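Local coordinates for PROBABLE CHAIN-FATTY-ACID-CoA LIGASE FADD13 (Mycobacterium tuberculosis, PDB 3T5B), which is a probable ligase of the AMP-binding enzyme family (ANL clan), built partly around a large mixed beta-sheet flanked by helices, at residues R273-G278 with K293-V298. Sequence-based numbering, arbitrary orientation.
Sequences RYFITG and KNIEVV
Two neighbouring parallel strands of the large mixed sheet meet with Tyr274 bridged to Glu296, Phe275 to Val297 and Ile276 to Val298, their short axes 4.7 Å apart and inclined by 23°. Phe275 pairs by both backbone groups: its N donates to Glu296 O (3.1 Å) in the carbonyl plane, and its O accepts from Val298 N. The bonds become straighter toward Thr277, whose N reaches Val298 O at 2.9 Å with 177° at the hydrogen; at the other end Glu296 N to Arg273 O is weak. Helix 284-291 links the strands, making a beta-alpha-beta unit, and a Schellman motif with Asn294 at positive phi closes that helix just before the second strand. On the face carrying Phe275 and Val297, Ile295 CG2 comes obliquely to the ring, 3.8 Å from Phe275 CD1, while the Tyr290 ring meets that of Phe275 and Leu255 of helix 252-258 touches its side chain. Val297 CG1, anti to the backbone N (chi1 -174°), lies 3.3 Å from Thr277 OG1, a buried hydroxyl for which the model offers no hydrogen-bond partner. On the other face, with Tyr274, Ile276 and Glu296, Val298 CG2 sits 4.2 Å from Tyr274 CD2 and also meets Ile276 CG1. Glu296 CG lies alongside Tyr274 CB at 3.8 Å.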
ATOM      1  N   ARG A 273      19.060  -3.837  -7.121  1.00 24.42           N
ATOM      2  CA  ARG A 273      19.327  -2.567  -7.789  1.00 25.50           C
ATOM      3  C   ARG A 273      19.147  -1.286  -6.979  1.00 23.61           C
ATOM      4  O   ARG A 273      19.929  -0.347  -7.130  1.00 25.21           O
ATOM      5  CB  ARG A 273      18.474  -2.480  -9.059  1.00 25.05           C
ATOM      6  CG  ARG A 273      19.218  -2.793 -10.341  1.00 27.06           C
ATOM      7  CD  ARG A 273      18.334  -3.550 -11.319  1.00 26.93           C
ATOM      8  NE  ARG A 273      17.009  -2.948 -11.449  1.00 24.64           N
ATOM      9  CZ  ARG A 273      15.909  -3.647 -11.702  1.00 23.19           C
ATOM     10  NH1 ARG A 273      15.989  -4.964 -11.849  1.00 20.84           N
ATOM     11  NH2 ARG A 273      14.735  -3.040 -11.795  1.00 23.20           N
ATOM     12  N   TYR A 274      18.125  -1.234  -6.133  1.00 21.85           N
ATOM     13  CA  TYR A 274      17.880  -0.026  -5.357  1.00 21.09           C
ATOM     14  C   TYR A 274      16.779  -0.167  -4.319  1.00 22.91           C
ATOM     15  O   TYR A 274      15.925  -1.056  -4.408  1.00 21.53           O
ATOM     16  CB  TYR A 274      17.489   1.122  -6.289  1.00 19.21           C
ATOM     17  CG  TYR A 274      16.217   0.852  -7.064  1.00 16.08           C
ATOM     18  CD1 TYR A 274      16.239   0.121  -8.246  1.00 15.70           C
ATOM     19  CD2 TYR A 274      14.987   1.329  -6.609  1.00 18.42           C
ATOM     20  CE1 TYR A 274      15.071  -0.125  -8.962  1.00 18.89           C
ATOM     21  CE2 TYR A 274      13.810   1.087  -7.319  1.00 17.87           C
ATOM     22  CZ  TYR A 274      13.859   0.364  -8.491  1.00 17.50           C
ATOM     23  OH  TYR A 274      12.708   0.133  -9.208  1.00 20.53           O
ATOM     24  N   PHE A 275      16.802   0.738  -3.345  1.00 22.68           N
ATOM     25  CA  PHE A 275      15.805   0.762  -2.290  1.00 24.45           C
ATOM     26  C   PHE A 275      14.872   1.922  -2.587  1.00 26.29           C
ATOM     27  O   PHE A 275      15.295   2.931  -3.150  1.00 26.18           O
ATOM     28  CB  PHE A 275      16.445   1.016  -0.915  1.00 25.56           C
ATOM     29  CG  PHE A 275      17.088  -0.194  -0.288  1.00 26.20           C
ATOM     30  CD1 PHE A 275      18.450  -0.443  -0.446  1.00 26.47           C
ATOM     31  CD2 PHE A 275      16.335  -1.072   0.492  1.00 25.88           C
ATOM     32  CE1 PHE A 275      19.052  -1.554   0.170  1.00 27.74           C
ATOM     33  CE2 PHE A 275      16.928  -2.181   1.111  1.00 25.36           C
ATOM     34  CZ  PHE A 275      18.286  -2.421   0.949  1.00 25.43           C
ATOM     35  N   ILE A 276      13.600   1.771  -2.234  1.00 28.66           N
ATOM     36  CA  ILE A 276      12.642   2.852  -2.409  1.00 29.83           C
ATOM     37  C   ILE A 276      12.381   3.342  -0.989  1.00 30.52           C
ATOM     38  O   ILE A 276      11.896   2.586  -0.157  1.00 29.18           O
ATOM     39  CB  ILE A 276      11.323   2.373  -3.014  1.00 29.48           C
ATOM     40  CG1 ILE A 276      11.585   1.634  -4.329  1.00 31.41           C
ATOM     41  CG2 ILE A 276      10.415   3.576  -3.244  1.00 29.09           C
ATOM     42  CD1 ILE A 276      10.323   1.130  -5.030  1.00 28.20           C
ATOM     43  N   THR A 277      12.716   4.598  -0.716  1.00 33.58           N
ATOM     44  CA  THR A 277      12.549   5.177   0.615  1.00 37.57           C
ATOM     45  C   THR A 277      11.370   6.137   0.774  1.00 40.74           C
ATOM     46  O   THR A 277      11.069   6.932  -0.118  1.00 39.71           O
ATOM     47  CB  THR A 277      13.824   5.937   1.032  1.00 37.19           C
ATOM     48  OG1 THR A 277      14.913   5.018   1.135  1.00 40.67           O
ATOM     49  CG2 THR A 277      13.629   6.638   2.361  1.00 39.20           C
ATOM     50  N   GLY A 278      10.716   6.057   1.931  1.00 44.19           N
ATOM     51  CA  GLY A 278       9.602   6.938   2.236  1.00 48.54           C
ATOM     52  C   GLY A 278       9.964   7.714   3.493  1.00 51.28           C
ATOM     53  O   GLY A 278      11.086   7.594   3.992  1.00 53.38           O
ATOM     54  N   LYS A 293      28.183   0.300  -2.602  1.00 42.25           N
ATOM     55  CA  LYS A 293      27.814  -1.095  -2.851  1.00 41.78           C
ATOM     56  C   LYS A 293      27.025  -1.205  -4.156  1.00 40.57           C
ATOM     57  O   LYS A 293      26.334  -2.202  -4.404  1.00 39.74           O
ATOM     58  CB  LYS A 293      26.954  -1.610  -1.699  1.00 43.02           C
ATOM     59  CG  LYS A 293      27.709  -1.807  -0.402  1.00 45.05           C
ATOM     60  CD  LYS A 293      28.645  -3.000  -0.510  1.00 45.05           C
ATOM     61  CE  LYS A 293      29.280  -3.311   0.825  1.00 44.32           C
ATOM     62  NZ  LYS A 293      29.950  -4.637   0.812  1.00 46.69           N
ATOM     63  N   ASN A 294      27.135  -0.164  -4.978  1.00 39.80           N
ATOM     64  CA  ASN A 294      26.439  -0.072  -6.259  1.00 38.73           C
ATOM     65  C   ASN A 294      24.924  -0.232  -6.090  1.00 37.43           C
ATOM     66  O   ASN A 294      24.225  -0.733  -6.976  1.00 36.54           O
ATOM     67  CB  ASN A 294      26.971  -1.118  -7.238  1.00 40.86           C
ATOM     68  CG  ASN A 294      26.484  -0.881  -8.656  1.00 44.60           C
ATOM     69  OD1 ASN A 294      26.709  -1.698  -9.551  1.00 47.29           O
ATOM     70  ND2 ASN A 294      25.814   0.246  -8.868  1.00 45.02           N
ATOM     71  N   ILE A 295      24.425   0.194  -4.937  1.00 35.23           N
ATOM     72  CA  ILE A 295      23.002   0.133  -4.645  1.00 33.56           C
ATOM     73  C   ILE A 295      22.495   1.554  -4.547  1.00 33.54           C
ATOM     74  O   ILE A 295      22.905   2.286  -3.655  1.00 35.10           O
ATOM     75  CB  ILE A 295      22.727  -0.541  -3.303  1.00 30.47           C
ATOM     76  CG1 ILE A 295      23.225  -1.988  -3.335  1.00 28.90           C
ATOM     77  CG2 ILE A 295      21.237  -0.450  -2.990  1.00 28.53           C
ATOM     78  CD1 ILE A 295      23.035  -2.731  -2.033  1.00 26.95           C
ATOM     79  N   GLU A 296      21.611   1.960  -5.447  1.00 32.65           N
ATOM     80  CA  GLU A 296      21.107   3.324  -5.363  1.00 33.61           C
ATOM     81  C   GLU A 296      19.815   3.421  -4.564  1.00 32.59           C
ATOM     82  O   GLU A 296      19.221   2.408  -4.189  1.00 32.45           O
ATOM     83  CB  GLU A 296      20.942   3.936  -6.761  1.00 33.66           C
ATOM     84  CG  GLU A 296      20.336   3.036  -7.811  1.00 37.63           C
ATOM     85  CD  GLU A 296      20.395   3.663  -9.196  1.00 37.97           C
ATOM     86  OE1 GLU A 296      21.517   3.877  -9.698  1.00 37.84           O
ATOM     87  OE2 GLU A 296      19.325   3.947  -9.777  1.00 38.85           O
ATOM     88  N   VAL A 297      19.399   4.648  -4.273  1.00 31.16           N
ATOM     89  CA  VAL A 297      18.187   4.870  -3.497  1.00 30.15           C
ATOM     90  C   VAL A 297      17.381   6.041  -4.062  1.00 31.08           C
ATOM     91  O   VAL A 297      17.939   7.052  -4.489  1.00 32.74           O
ATOM     92  CB  VAL A 297      18.529   5.172  -2.009  1.00 27.97           C
ATOM     93  CG1 VAL A 297      17.261   5.249  -1.179  1.00 28.20           C
ATOM     94  CG2 VAL A 297      19.446   4.100  -1.455  1.00 26.45           C
ATOM     95  N   VAL A 298      16.065   5.893  -4.083  1.00 30.18           N
ATOM     96  CA  VAL A 298      15.199   6.957  -4.557  1.00 29.79           C
ATOM     97  C   VAL A 298      14.216   7.217  -3.436  1.00 29.08           C
ATOM     98  O   VAL A 298      13.734   6.283  -2.795  1.00 28.51           O
ATOM     99  CB  VAL A 298      14.466   6.559  -5.845  1.00 30.09           C
ATOM    100  CG1 VAL A 298      15.478   6.447  -6.985  1.00 32.09           C
ATOM    101  CG2 VAL A 298      13.724   5.244  -5.647  1.00 27.57           C
TER